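Local coordinates for protein serine protease pet (Escherichia coli, PDB 4OM9) that acts as an autotransporter enterotoxin of enteroaggregative E. coli, a serine protease thought to attack alpha-fodrin in host cells, at residues F157-T162 / W543-I547; A689-S695 / D708-A714; F763-D767 / N804-W808. All coordinates share one frame; numbering follows the deposited sequence.

Contact 1 of 3, residues F157-T162 / W543-I547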
loop_
_atom_site.group_PDB
_atom_site.type_symbol
_atom_site.label_atom_id
_atom_site.label_comp_id
_atom_site.label_asym_id
_atom_site.label_seq_id
_atom_site.Cartn_x
_atom_site.Cartn_y
_atom_site.Cartn_z
ATOM N N PHE A 157 -30.849 -10.333 11.217
ATOM C CA PHE A 157 -30.116 -9.287 11.934
ATOM C C PHE A 157 -31.066 -8.584 12.901
ATOM O O PHE A 157 -31.870 -7.769 12.468
ATOM C CB PHE A 157 -29.514 -8.243 10.965
ATOM C CG PHE A 157 -28.558 -8.813 9.956
ATOM C CD1 PHE A 157 -27.218 -8.991 10.268
ATOM C CD2 PHE A 157 -28.993 -9.157 8.678
ATOM C CE1 PHE A 157 -26.326 -9.511 9.316
ATOM C CE2 PHE A 157 -28.110 -9.679 7.726
ATOM C CZ PHE A 157 -26.780 -9.860 8.047
ATOM N N SER A 158 -30.966 -8.901 14.194
ATOM C CA SER A 158 -31.873 -8.377 15.231
ATOM C C SER A 158 -33.292 -8.181 14.734
ATOM O O SER A 158 -33.787 -7.052 14.680
ATOM C CB SER A 158 -31.361 -7.043 15.789
ATOM O OG SER A 158 -30.240 -7.238 16.628
ATOM N N GLY A 159 -33.930 -9.264 14.320
ATOM C CA GLY A 159 -35.322 -9.178 13.931
ATOM C C GLY A 159 -35.563 -8.639 12.538
ATOM O O GLY A 159 -36.705 -8.453 12.136
ATOM N N ILE A 160 -34.494 -8.367 11.801
ATOM C CA ILE A 160 -34.632 -8.123 10.367
ATOM C C ILE A 160 -34.451 -9.462 9.657
ATOM O O ILE A 160 -33.379 -10.067 9.714
ATOM C CB ILE A 160 -33.623 -7.104 9.836
ATOM C CG1 ILE A 160 -33.906 -5.710 10.408
ATOM C CG2 ILE A 160 -33.666 -7.068 8.320
ATOM C CD1 ILE A 160 -32.958 -4.642 9.883
ATOM N N LYS A 161 -35.520 -9.934 9.027
ATOM C CA LYS A 161 -35.502 -11.224 8.355
ATOM C C LYS A 161 -35.193 -11.050 6.879
ATOM O O LYS A 161 -35.988 -10.486 6.125
ATOM C CB LYS A 161 -36.836 -11.944 8.537
ATOM C CG LYS A 161 -37.420 -11.788 9.934
ATOM C CD LYS A 161 -38.753 -12.509 10.104
ATOM C CE LYS A 161 -38.548 -13.960 10.502
ATOM N NZ LYS A 161 -39.821 -14.618 10.933
ATOM N N THR A 162 -34.026 -11.538 6.481
ATOM C CA THR A 162 -33.606 -11.528 5.084
ATOM C C THR A 162 -34.290 -12.630 4.292
ATOM O O THR A 162 -34.449 -12.525 3.077
ATOM C CB THR A 162 -32.097 -11.721 4.960
ATOM O OG1 THR A 162 -31.795 -13.110 5.123
ATOM C CG2 THR A 162 -31.385 -10.927 6.037
ATOM N N TRP A 543 -34.708 -5.940 2.671
ATOM C CA TRP A 543 -34.007 -6.183 3.925
ATOM C C TRP A 543 -32.637 -5.503 3.910
ATOM O O TRP A 543 -32.121 -5.094 4.949
ATOM C CB TRP A 543 -33.867 -7.681 4.186
ATOM C CG TRP A 543 -33.078 -8.453 3.150
ATOM C CD1 TRP A 543 -33.576 -9.095 2.053
ATOM C CD2 TRP A 543 -31.661 -8.673 3.131
ATOM N NE1 TRP A 543 -32.566 -9.703 1.356
ATOM C CE2 TRP A 543 -31.383 -9.464 1.995
ATOM C CE3 TRP A 543 -30.609 -8.280 3.960
ATOM C CZ2 TRP A 543 -30.089 -9.876 1.675
ATOM C CZ3 TRP A 543 -29.324 -8.689 3.639
ATOM C CH2 TRP A 543 -29.077 -9.483 2.505
ATOM N N VAL A 544 -32.061 -5.386 2.722
ATOM C CA VAL A 544 -30.826 -4.641 2.520
ATOM C C VAL A 544 -31.007 -3.182 2.935
ATOM O O VAL A 544 -30.193 -2.632 3.682
ATOM C CB VAL A 544 -30.379 -4.733 1.054
ATOM C CG1 VAL A 544 -29.239 -3.753 0.752
ATOM C CG2 VAL A 544 -29.971 -6.154 0.740
ATOM N N THR A 545 -32.082 -2.568 2.452
ATOM C CA THR A 545 -32.464 -1.216 2.857
ATOM C C THR A 545 -32.738 -1.159 4.368
ATOM O O THR A 545 -32.392 -0.184 5.043
ATOM C CB THR A 545 -33.728 -0.734 2.080
ATOM O OG1 THR A 545 -33.452 -0.685 0.672
ATOM C CG2 THR A 545 -34.191 0.644 2.551
ATOM N N ARG A 546 -33.355 -2.210 4.900
ATOM C CA ARG A 546 -33.758 -2.211 6.311
ATOM C C ARG A 546 -32.538 -2.210 7.230
ATOM O O ARG A 546 -32.521 -1.518 8.263
ATOM C CB ARG A 546 -34.653 -3.407 6.625
ATOM C CG ARG A 546 -36.026 -3.337 5.996
ATOM C CD ARG A 546 -37.012 -4.287 6.695
ATOM N NE ARG A 546 -38.142 -4.579 5.821
ATOM C CZ ARG A 546 -39.270 -5.165 6.198
ATOM N NH1 ARG A 546 -39.460 -5.522 7.464
ATOM N NH2 ARG A 546 -40.219 -5.377 5.299
ATOM N N ILE A 547 -31.511 -2.961 6.850
ATOM C CA ILE A 547 -30.276 -2.943 7.619
ATOM C C ILE A 547 -29.671 -1.531 7.636
ATOM O O ILE A 547 -29.209 -1.051 8.675
ATOM C CB ILE A 547 -29.254 -3.922 7.065
ATOM C CG1 ILE A 547 -29.752 -5.362 7.225
ATOM C CG2 ILE A 547 -27.911 -3.724 7.750
ATOM C CD1 ILE A 547 -28.955 -6.388 6.376
#

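Contact 2 of 3, residues A689-S695 / D708-A714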
loop_
_atom_site.group_PDB
_atom_site.type_symbol
_atom_site.label_atom_id
_atom_site.label_comp_id
_atom_site.label_asym_id
_atom_site.label_seq_id
_atom_site.Cartn_x
_atom_site.Cartn_y
_atom_site.Cartn_z
ATOM N N ALA A 689 1.039 20.736 2.617
ATOM C CA ALA A 689 2.133 19.874 2.172
ATOM C C ALA A 689 3.433 20.153 2.934
ATOM O O ALA A 689 3.675 21.275 3.379
ATOM C CB ALA A 689 2.361 20.037 0.669
ATOM N N ASN A 690 4.254 19.114 3.083
ATOM C CA ASN A 690 5.595 19.221 3.659
ATOM C C ASN A 690 6.647 18.798 2.651
ATOM O O ASN A 690 6.791 17.612 2.338
ATOM C CB ASN A 690 5.747 18.360 4.917
ATOM C CG ASN A 690 4.755 18.708 5.986
ATOM O OD1 ASN A 690 4.114 19.757 5.936
ATOM N ND2 ASN A 690 4.627 17.831 6.981
ATOM N N VAL A 691 7.384 19.769 2.142
ATOM C CA VAL A 691 8.412 19.506 1.170
ATOM C C VAL A 691 9.784 19.844 1.730
ATOM O O VAL A 691 10.066 20.992 2.096
ATOM C CB VAL A 691 8.139 20.297 -0.123
ATOM C CG1 VAL A 691 9.108 19.895 -1.244
ATOM C CG2 VAL A 691 6.697 20.072 -0.551
ATOM N N THR A 692 10.631 18.829 1.813
ATOM C CA THR A 692 12.017 19.005 2.213
ATOM C C THR A 692 12.931 18.591 1.067
ATOM O O THR A 692 12.846 17.466 0.562
ATOM C CB THR A 692 12.365 18.175 3.464
ATOM O OG1 THR A 692 11.309 18.283 4.430
ATOM C CG2 THR A 692 13.675 18.647 4.072
ATOM N N ALA A 693 13.801 19.502 0.649
ATOM C CA ALA A 693 14.736 19.211 -0.428
ATOM C C ALA A 693 16.177 19.249 0.078
ATOM O O ALA A 693 16.771 20.315 0.186
ATOM C CB ALA A 693 14.545 20.191 -1.570
ATOM N N SER A 694 16.731 18.082 0.382
ATOM C CA SER A 694 18.075 17.982 0.935
ATOM C C SER A 694 19.095 17.876 -0.181
ATOM O O SER A 694 20.296 17.721 0.049
ATOM C CB SER A 694 18.183 16.775 1.869
ATOM O OG SER A 694 17.188 16.826 2.879
ATOM N N SER A 695 18.592 17.955 -1.402
ATOM C CA SER A 695 19.407 17.794 -2.590
ATOM C C SER A 695 19.184 19.005 -3.479
ATOM O O SER A 695 18.099 19.588 -3.461
ATOM C CB SER A 695 19.040 16.485 -3.309
ATOM O OG SER A 695 19.843 16.271 -4.453
ATOM N N ASP A 708 4.721 23.990 3.935
ATOM C CA ASP A 708 6.079 24.041 4.470
ATOM C C ASP A 708 7.094 23.626 3.403
ATOM O O ASP A 708 6.996 22.547 2.815
ATOM C CB ASP A 708 6.218 23.146 5.698
ATOM C CG ASP A 708 5.292 23.561 6.843
ATOM O OD1 ASP A 708 4.520 24.527 6.683
ATOM O OD2 ASP A 708 5.328 22.909 7.907
ATOM N N LEU A 709 8.059 24.504 3.148
ATOM C CA LEU A 709 9.165 24.214 2.243
ATOM C C LEU A 709 10.503 24.438 2.950
ATOM O O LEU A 709 10.808 25.538 3.438
ATOM C CB LEU A 709 9.077 25.070 0.979
ATOM C CG LEU A 709 10.221 24.911 -0.026
ATOM C CD1 LEU A 709 10.299 23.443 -0.567
ATOM C CD2 LEU A 709 10.056 25.898 -1.153
ATOM N N THR A 710 11.296 23.377 3.011
ATOM C CA THR A 710 12.576 23.418 3.685
ATOM C C THR A 710 13.694 23.005 2.737
ATOM O O THR A 710 13.604 21.990 2.044
ATOM C CB THR A 710 12.581 22.508 4.907
ATOM O OG1 THR A 710 11.470 22.839 5.746
ATOM C CG2 THR A 710 13.866 22.682 5.686
ATOM N N LEU A 711 14.752 23.803 2.712
ATOM C CA LEU A 711 15.870 23.565 1.821
ATOM C C LEU A 711 17.160 23.420 2.626
ATOM O O LEU A 711 17.522 24.308 3.401
ATOM C CB LEU A 711 15.969 24.701 0.813
ATOM C CG LEU A 711 14.635 25.057 0.158
ATOM C CD1 LEU A 711 14.782 26.283 -0.732
ATOM C CD2 LEU A 711 14.124 23.868 -0.633
ATOM N N THR A 712 17.836 22.285 2.468
ATOM C CA THR A 712 18.984 21.955 3.312
ATOM C C THR A 712 20.081 21.268 2.538
ATOM O O THR A 712 19.823 20.660 1.504
ATOM C CB THR A 712 18.628 20.991 4.462
ATOM O OG1 THR A 712 18.582 19.663 3.941
ATOM C CG2 THR A 712 17.292 21.327 5.109
ATOM N N GLY A 713 21.297 21.319 3.075
ATOM C CA GLY A 713 22.411 20.579 2.512
ATOM C C GLY A 713 22.133 19.095 2.519
ATOM O O GLY A 713 21.206 18.639 3.186
ATOM N N ALA A 714 22.925 18.332 1.774
ATOM C CA ALA A 714 22.767 16.882 1.779
ATOM C C ALA A 714 23.140 16.346 3.155
ATOM O O ALA A 714 24.315 16.239 3.491
ATOM C CB ALA A 714 23.615 16.237 0.697
#

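Contact 3 of 3, residues F763-D767 / N804-W808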
loop_
_atom_site.group_PDB
_atom_site.type_symbol
_atom_site.label_atom_id
_atom_site.label_comp_id
_atom_site.label_asym_id
_atom_site.label_seq_id
_atom_site.Cartn_x
_atom_site.Cartn_y
_atom_site.Cartn_z
ATOM N N PHE A 763 16.195 31.437 7.225
ATOM C CA PHE A 763 17.640 31.250 6.970
ATOM C C PHE A 763 18.541 30.901 8.156
ATOM O O PHE A 763 18.674 31.673 9.100
ATOM C CB PHE A 763 18.224 32.495 6.302
ATOM C CG PHE A 763 17.449 32.977 5.114
ATOM C CD1 PHE A 763 17.021 32.103 4.140
ATOM C CD2 PHE A 763 17.153 34.322 4.977
ATOM C CE1 PHE A 763 16.300 32.562 3.046
ATOM C CE2 PHE A 763 16.444 34.790 3.895
ATOM C CZ PHE A 763 16.015 33.909 2.925
ATOM N N GLY A 764 19.189 29.746 8.085
ATOM C CA GLY A 764 20.190 29.393 9.072
ATOM C C GLY A 764 19.719 28.456 10.162
ATOM O O GLY A 764 18.636 28.618 10.729
ATOM N N SER A 765 20.558 27.467 10.451
ATOM C CA SER A 765 20.285 26.488 11.492
ATOM C C SER A 765 20.070 27.161 12.837
ATOM O O SER A 765 21.009 27.705 13.417
ATOM C CB SER A 765 21.436 25.488 11.591
ATOM O OG SER A 765 21.823 25.024 10.310
ATOM N N ALA A 766 18.834 27.121 13.325
ATOM C CA ALA A 766 18.482 27.734 14.602
ATOM C C ALA A 766 19.238 27.089 15.763
ATOM O O ALA A 766 18.718 26.195 16.433
ATOM C CB ALA A 766 16.984 27.642 14.834
ATOM N N ASP A 767 20.469 27.551 15.980
ATOM C CA ASP A 767 21.350 27.062 17.046
ATOM C C ASP A 767 21.716 25.582 16.903
ATOM O O ASP A 767 22.319 25.000 17.804
ATOM C CB ASP A 767 20.720 27.305 18.425
ATOM C CG ASP A 767 20.777 28.762 18.846
ATOM O OD1 ASP A 767 20.739 29.643 17.961
ATOM O OD2 ASP A 767 20.861 29.026 20.064
ATOM N N ASN A 804 19.210 32.933 12.503
ATOM C CA ASN A 804 20.297 32.368 13.289
ATOM C C ASN A 804 21.457 32.025 12.381
ATOM O O ASN A 804 21.530 30.916 11.852
ATOM C CB ASN A 804 19.853 31.131 14.062
ATOM C CG ASN A 804 18.939 31.465 15.207
ATOM O OD1 ASN A 804 18.172 32.425 15.143
ATOM N ND2 ASN A 804 19.016 30.679 16.275
ATOM N N ASN A 805 22.332 33.006 12.181
ATOM C CA ASN A 805 23.575 32.836 11.445
ATOM C C ASN A 805 23.268 32.684 9.952
ATOM O O ASN A 805 22.726 31.678 9.522
ATOM C CB ASN A 805 24.359 31.642 12.027
ATOM C CG ASN A 805 25.829 31.648 11.646
ATOM O OD1 ASN A 805 26.322 32.586 11.026
ATOM N ND2 ASN A 805 26.530 30.577 11.998
ATOM N N ALA A 806 23.594 33.714 9.177
ATOM C CA ALA A 806 23.233 33.797 7.759
ATOM C C ALA A 806 24.138 34.928 7.144
ATOM O O ALA A 806 25.165 35.191 7.768
ATOM C CB ALA A 806 21.741 34.007 7.630
ATOM N N LEU A 807 23.877 35.637 6.028
ATOM C CA LEU A 807 22.600 36.020 5.421
ATOM C C LEU A 807 22.686 36.221 3.919
ATOM O O LEU A 807 23.294 35.428 3.206
ATOM C CB LEU A 807 22.100 37.318 6.047
ATOM C CG LEU A 807 20.676 37.404 6.581
ATOM C CD1 LEU A 807 19.780 36.408 5.882
ATOM C CD2 LEU A 807 20.691 37.204 8.075
ATOM N N TRP A 808 22.077 37.306 3.448
ATOM C CA TRP A 808 22.015 37.557 2.015
ATOM C C TRP A 808 22.870 38.694 1.540
ATOM O O TRP A 808 23.375 39.495 2.326
ATOM C CB TRP A 808 20.576 37.808 1.529
ATOM C CG TRP A 808 19.686 38.668 2.362
ATOM C CD1 TRP A 808 19.813 38.963 3.681
ATOM C CD2 TRP A 808 18.496 39.320 1.921
ATOM N NE1 TRP A 808 18.784 39.775 4.093
ATOM C CE2 TRP A 808 17.955 40.004 3.026
ATOM C CE3 TRP A 808 17.836 39.397 0.695
ATOM C CZ2 TRP A 808 16.792 40.753 2.947
ATOM C CZ3 TRP A 808 16.684 40.137 0.615
ATOM C CH2 TRP A 808 16.177 40.819 1.734
#

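Contact 1 of 3, residues F157-T162 / W543-I547
F157 meets I547 first: the CD2 corner of the phenyl ring lies 3.6 Å from I547 CD1, the two side chains passing at a slant. The same ring comes within 4.4 Å of W543, CE2 to CZ3, and A10 of helix 10-17 touches both F157 and I547, so the hydrophobic cluster has a third wall. From F157 the chain reverses through a type I' turn, S158 and G159 at its corners, and I160 N returns a bond to F157 O. S158 OG bonds to I5 N, tying the turn to the N-terminal stretch. I160 then reaches the helix with its long branch. CG1 lies opposite the carbonyl carbon (chi1 -67°) and the chain runs on extended, which carries CD1 to 3.5 Å from R546 O and 3.9 Å from R546 CB; CG2 rests on W543 CB. The guanidinium of R546 is directed elsewhere, its NE bonding to V541 O. K161 turns its lysine chain off the helix. T162 closes the segment by lying on the indole. Its CB stands 3.7 Å from the centroid of the W543 five-membered ring, a CH-pi contact over the face, while CG2 sits 3.5 Å from W543 CE3. T162 OG1 is engaged with T155 O and Q164 N, which helps fix the methyl on the ring. V544 CG2 lies over the opposite face of the indole and I547 CD1 at its edge, so the ring is gripped from both sides. Contacts between the segments are thus mainly apolar. A beta hairpin with a two-residue type I' turn, strands 156-157 and 160-161, here packs from the protease-family region onto helix 543-550, which the chain inserts between strands of the beta-helical stalk.

Contact 2 of 3, residues A689-S695 / D708-A714
V691 and L709 meet on the buried side of two parallel strands, with V691 CG1 3.8 Å from L709 CD1. L709 swings its CG away from its own backbone N (chi1 177°), and the bend that follows brings CD1 back under V691, also 3.6 Å from V691 O. A693 and L711 follow on the same face. There CG of L711 takes a different position, opposite the carbonyl carbon (chi1 -48°), and CD2 lands 3.8 Å from A693 CB. The other face carries polar pairs in matching conformations. N690 and D708 stand side by side, both with CG beside the backbone N, their planar ends nearly parallel. T692 and T710 repeat each other as well: each hydroxyl sits opposite the carbonyl carbon, each methyl opposite the backbone N, and T692 CG2 comes 4.1 Å from T710 CB. Such in-register stacking of like residues forms a ladder. At the end of the strands T712 breaks the pattern, its OG1 lodged between backbone N and carbonyl carbon (chi1 80°). In this position it donates to G713 O at 2.9 Å, and it also lies 3.3 Å from S694 OG, a weak and unsettled link. The backbones are joined by nearly straight bonds that zigzag between the strands: D708 N to A689 O, V691 N to D708 O, T710 N to V691 O at 2.8 Å, and A693 N to T710 O. T692 CA adds a CA-H...O contact to T710 O. The pair forms two successive rungs of a right-handed parallel beta-helix: strand 668-672 bonds to the other edge of 690-693 and strand 740-744 continues beyond 708-712, while I685 of strand 682-685 and Y727 of strand 725-729 fill the interior against the apolar residues.

Contact 3 of 3, residues F763-D767 / N804-W808
Two irregular stretches in the C-terminal half of the beta-helical stalk, the loops after strands 747-755 and 794-796, run against each other here, their directions 146° apart, with F763 touching A806 and L807. F763 CB lies 4.1 Å from A806 CB, and its ring corner CD2 comes 3.5 Å from L807 CD1, the two side chains crossing at about a right angle. L807 follows a cis peptide bond and has off-rotamer torsions, so its exact pose is doubtful. The ring of F763 also stacks on Y790 and touches I794, which places this end of the contact against the core of the beta-helical stalk, where strand 740-744 contributes A743. G764, lacking a side chain, brings its CA within 3.4 Å of N804 O and equally close to N805 O, giving two CA-H...O contacts. S765 leans away and is held by D787 through OG. Farther along, A766 centres an inverse gamma turn that swings D767 round to N804. There N804 ND2 lies 2.6 Å from D767 OD1, a weak bond bent to 117° at the hydrogen, with the amide and carboxylate planes 48° apart. N805 OD1 bonds to S824 OG.

The three contacts follow in chain order without interleaving and mark different regions of an elongated molecule. Contact 1 joins the N-terminal protease-family region to a helix of the stalk; contacts 2 and 3 lie on the other side of the chain's centre. The centre of contact 1 is 54 Å from that of contact 2 and 66 Å from that of contact 3, so neither lies near it. Contacts 2 and 3 are neighbours on the stalk: their centres are 15 Å apart and their nearest atoms about 7 Å, without touching. Strand 740-744 connects them, pairing with 708-712 and touching F763 and S765. Protease activity probably resides at the contact 1 end.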